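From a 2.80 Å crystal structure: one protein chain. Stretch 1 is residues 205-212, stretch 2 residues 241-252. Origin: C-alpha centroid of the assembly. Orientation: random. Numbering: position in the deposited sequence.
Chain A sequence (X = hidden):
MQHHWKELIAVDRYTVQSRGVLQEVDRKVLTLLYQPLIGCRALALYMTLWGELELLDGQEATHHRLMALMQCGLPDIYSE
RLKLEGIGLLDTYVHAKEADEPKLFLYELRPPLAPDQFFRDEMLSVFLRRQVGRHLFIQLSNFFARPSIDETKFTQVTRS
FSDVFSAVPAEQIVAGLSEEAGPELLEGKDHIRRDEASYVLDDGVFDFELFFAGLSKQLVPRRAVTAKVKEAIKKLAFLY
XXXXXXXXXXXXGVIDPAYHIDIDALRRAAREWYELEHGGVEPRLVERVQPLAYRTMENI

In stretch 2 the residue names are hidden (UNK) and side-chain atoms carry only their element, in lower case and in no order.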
# COMPACT_ATOMS: atom_id res chain seq x y z
N VAL A 205 -7.67 -27.92 -27.45
CA VAL A 205 -7.14 -28.83 -26.44
C VAL A 205 -8.03 -30.08 -26.25
O VAL A 205 -7.59 -31.08 -25.66
CB VAL A 205 -6.92 -28.14 -25.05
CG1 VAL A 205 -5.99 -26.94 -25.17
CG2 VAL A 205 -8.24 -27.74 -24.42
N PHE A 206 -9.27 -30.00 -26.72
CA PHE A 206 -10.25 -31.06 -26.54
C PHE A 206 -11.18 -31.18 -27.75
O PHE A 206 -11.68 -30.16 -28.24
CB PHE A 206 -11.10 -30.77 -25.29
CG PHE A 206 -12.16 -31.79 -25.03
CD1 PHE A 206 -11.84 -33.00 -24.43
CD2 PHE A 206 -13.48 -31.55 -25.37
CE1 PHE A 206 -12.80 -33.95 -24.18
CE2 PHE A 206 -14.46 -32.50 -25.12
CZ PHE A 206 -14.12 -33.70 -24.53
N ASP A 207 -11.50 -32.40 -28.18
CA ASP A 207 -12.29 -32.51 -29.39
C ASP A 207 -13.77 -32.51 -29.06
O ASP A 207 -14.34 -33.55 -28.75
CB ASP A 207 -11.93 -33.82 -30.08
CG ASP A 207 -12.63 -34.01 -31.43
OD1 ASP A 207 -12.23 -34.94 -32.17
OD2 ASP A 207 -13.58 -33.24 -31.76
N PHE A 208 -14.42 -31.37 -29.25
CA PHE A 208 -15.82 -31.27 -28.92
C PHE A 208 -16.70 -31.89 -29.99
O PHE A 208 -17.79 -32.38 -29.70
CB PHE A 208 -16.22 -29.82 -28.73
CG PHE A 208 -15.77 -29.23 -27.43
CD1 PHE A 208 -16.57 -29.32 -26.30
CD2 PHE A 208 -14.57 -28.55 -27.34
CE1 PHE A 208 -16.16 -28.77 -25.11
CE2 PHE A 208 -14.16 -27.98 -26.15
CZ PHE A 208 -14.95 -28.09 -25.03
N GLU A 209 -16.24 -31.85 -31.24
CA GLU A 209 -17.00 -32.41 -32.34
C GLU A 209 -17.33 -33.87 -32.04
O GLU A 209 -18.50 -34.28 -32.06
CB GLU A 209 -16.21 -32.28 -33.64
CG GLU A 209 -17.02 -32.49 -34.93
CD GLU A 209 -16.20 -33.15 -36.04
OE1 GLU A 209 -14.95 -33.07 -35.98
OE2 GLU A 209 -16.81 -33.75 -36.95
N LEU A 210 -16.30 -34.65 -31.73
CA LEU A 210 -16.48 -36.05 -31.38
C LEU A 210 -17.32 -36.19 -30.11
O LEU A 210 -18.26 -36.98 -30.05
CB LEU A 210 -15.12 -36.72 -31.18
CG LEU A 210 -15.21 -38.21 -30.93
CD1 LEU A 210 -15.76 -38.89 -32.17
CD2 LEU A 210 -13.85 -38.79 -30.54
N PHE A 211 -16.95 -35.40 -29.10
CA PHE A 211 -17.59 -35.43 -27.79
C PHE A 211 -19.10 -35.27 -27.88
O PHE A 211 -19.85 -36.05 -27.31
CB PHE A 211 -16.99 -34.33 -26.92
CG PHE A 211 -17.71 -34.11 -25.62
CD1 PHE A 211 -18.71 -33.14 -25.52
CD2 PHE A 211 -17.39 -34.85 -24.50
CE1 PHE A 211 -19.38 -32.94 -24.31
CE2 PHE A 211 -18.06 -34.65 -23.30
CZ PHE A 211 -19.05 -33.70 -23.21
N PHE A 212 -19.54 -34.24 -28.60
CA PHE A 212 -20.97 -33.95 -28.75
C PHE A 212 -21.68 -34.98 -29.60
O PHE A 212 -22.89 -35.15 -29.49
CB PHE A 212 -21.18 -32.57 -29.35
CG PHE A 212 -20.94 -31.45 -28.39
CD1 PHE A 212 -21.66 -31.38 -27.20
CD2 PHE A 212 -20.01 -30.45 -28.66
CE1 PHE A 212 -21.44 -30.34 -26.30
CE2 PHE A 212 -19.79 -29.41 -27.78
CZ PHE A 212 -20.51 -29.36 -26.59
N UNK A 241 -5.51 -34.79 -19.38
CA UNK A 241 -5.32 -35.57 -20.59
C UNK A 241 -6.47 -36.52 -20.91
O UNK A 241 -6.28 -37.54 -21.59
N UNK A 242 -7.66 -36.17 -20.45
CA UNK A 242 -8.84 -37.02 -20.66
C UNK A 242 -9.33 -36.96 -22.11
O UNK A 242 -9.66 -35.89 -22.62
c UNK A 242 -11.21 -37.48 -19.89
c UNK A 242 -10.60 -36.11 -17.33
c UNK A 242 -9.55 -36.58 -18.26
c UNK A 242 -10.00 -36.58 -19.72
N UNK A 243 -9.38 -38.12 -22.79
CA UNK A 243 -9.96 -38.24 -24.14
C UNK A 243 -11.48 -38.02 -24.15
O UNK A 243 -12.10 -38.05 -23.09
c UNK A 243 -9.41 -40.39 -23.24
c UNK A 243 -8.82 -39.39 -22.30
c UNK A 243 -9.61 -39.68 -24.53
N UNK A 244 -12.07 -37.76 -25.34
CA UNK A 244 -13.50 -37.44 -25.43
C UNK A 244 -14.45 -38.56 -25.03
O UNK A 244 -15.46 -38.27 -24.40
c UNK A 244 -11.40 -37.60 -26.64
c UNK A 244 -13.69 -37.10 -26.91
c UNK A 244 -12.34 -36.70 -27.38
N UNK A 245 -14.16 -39.81 -25.40
CA UNK A 245 -15.01 -40.93 -25.01
C UNK A 245 -15.04 -41.06 -23.50
O UNK A 245 -16.09 -41.29 -22.91
c UNK A 245 -15.24 -42.69 -26.90
c UNK A 245 -14.79 -44.09 -27.32
c UNK A 245 -16.75 -42.62 -26.70
c UNK A 245 -14.52 -42.25 -25.62
N UNK A 246 -13.89 -40.88 -22.87
CA UNK A 246 -13.82 -40.90 -21.42
C UNK A 246 -14.55 -39.71 -20.76
O UNK A 246 -15.21 -39.88 -19.73
c UNK A 246 -11.71 -42.39 -21.25
c UNK A 246 -12.37 -41.04 -20.93
c UNK A 246 -12.33 -43.58 -20.49
o UNK A 246 -13.02 -44.41 -21.12
o UNK A 246 -12.11 -43.69 -19.25
N UNK A 247 -14.66 -38.53 -21.36
CA UNK A 247 -15.42 -37.48 -20.72
C UNK A 247 -16.79 -37.60 -21.00
O UNK A 247 -17.58 -37.06 -20.39
s UNK A 247 -14.19 -34.46 -19.44
c UNK A 247 -15.56 -35.12 -20.19
c UNK A 247 -14.77 -33.60 -18.21
c UNK A 247 -15.05 -36.12 -21.14
N UNK A 248 -17.06 -38.34 -21.98
CA UNK A 248 -18.45 -38.69 -22.17
C UNK A 248 -18.94 -39.48 -20.97
O UNK A 248 -19.98 -39.15 -20.41
o UNK A 248 -19.41 -40.45 -26.02
c UNK A 248 -18.63 -39.49 -23.46
n UNK A 248 -21.24 -41.43 -25.14
c UNK A 248 -20.22 -40.57 -25.09
c UNK A 248 -20.08 -39.75 -23.82
N UNK A 249 -18.18 -40.50 -20.55
CA UNK A 249 -18.55 -41.28 -19.38
C UNK A 249 -18.71 -40.39 -18.15
O UNK A 249 -19.77 -40.37 -17.54
c UNK A 249 -17.55 -42.41 -19.09
c UNK A 249 -15.73 -44.65 -18.78
c UNK A 249 -17.92 -43.75 -19.72
c UNK A 249 -17.22 -44.93 -19.00
n UNK A 249 -14.93 -45.79 -18.19
N UNK A 250 -17.66 -39.64 -17.83
CA UNK A 250 -17.66 -38.75 -16.67
C UNK A 250 -18.88 -37.84 -16.67
O UNK A 250 -19.53 -37.65 -15.64
c UNK A 250 -16.40 -37.90 -16.66
c UNK A 250 -15.09 -38.68 -16.68
c UNK A 250 -15.04 -39.68 -15.53
c UNK A 250 -13.91 -37.71 -16.62
N UNK A 251 -19.20 -37.28 -17.82
CA UNK A 251 -20.34 -36.38 -17.89
C UNK A 251 -21.59 -37.18 -17.60
O UNK A 251 -22.38 -36.82 -16.73
c UNK A 251 -21.74 -34.97 -19.45
c UNK A 251 -19.29 -34.60 -19.29
c UNK A 251 -20.39 -35.63 -19.24
N UNK A 252 -21.74 -38.31 -18.28
CA UNK A 252 -22.88 -39.19 -18.10
C UNK A 252 -23.02 -39.74 -16.66
O UNK A 252 -24.09 -40.15 -16.26
c UNK A 252 -23.12 -39.96 -20.57
c UNK A 252 -24.51 -39.39 -20.71
c UNK A 252 -22.83 -40.33 -19.11
c UNK A 252 -22.96 -41.16 -21.50

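Position 241 has no side-chain atoms and a phi of 68°, a value that favours glycine; it is G241, the first residue to leave the preceding helix. Position 242 carries four carbons, forked at the first with one arm two carbons long, and its backbone O lies 4.0 Å from CE1 of F206, at the edge of that ring. This is isoleucine, I242. At 243 three carbons close a ring onto the backbone N, which identifies P243. It occupies the N-cap position and points away from stretch 1.

Position 244 repeats the three-carbon ring, here facing stretch 1: its CB lies 4.0 Å from CD2 of L210 and 4.3 Å from CB of F211. This second proline, P244, opens the helix, and its CG also comes within 4.0 Å of CB of D207. Four carbons forked at the second make position 245 leucine; L245 points away. Position 246 has three carbons, the third bearing two oxygens. It is a glutamate, E246, out of reach of stretch 1.

At 247 the side chain is unbranched: two carbons, a sulfur and a terminal carbon. Its CB points toward stretch 1, 4.0 Å from CE2 of F211 and 4.3 Å from CZ of F206, whereas the end leads away; this is methionine, M247. Position 248 has three carbons, the third carrying one oxygen and one nitrogen, and its backbone N is 4.0 Å from CE2 of F211; it is glutamine, Q248. Four carbons in a row ending in nitrogen mark 249 as lysine. K249 makes no contact with stretch 1, but its NZ forms a long salt bridge, 3.7 Å, with OE1 of E246.

Position 250, four carbons forked at the second, is L250, also out of reach. At 251 one carbon carries two others, one of which lies 4.0 Å from CZ of F211; this is valine, V251. Position 252 again has four carbons forked at the second, giving L252, out of reach.

The contact is apolar, with no hydrogen bond across it. The helix axes approach to 9.0 Å at 46°, and P244 covers the start of the other helix, where the side chain of D207 caps the backbone through L210 N to OD2, 3.1 Å. F211 is the knob, seated among P244, M247, Q248 and V251, residues brought together by successive helical turns. F206 adds a second aromatic ring against P244 and M247, so that F206 packs at the start of the helix while F211 reaches along it from P244 to V251.

Stretch 2, residues 241-252: GIPPLEMQKLVL
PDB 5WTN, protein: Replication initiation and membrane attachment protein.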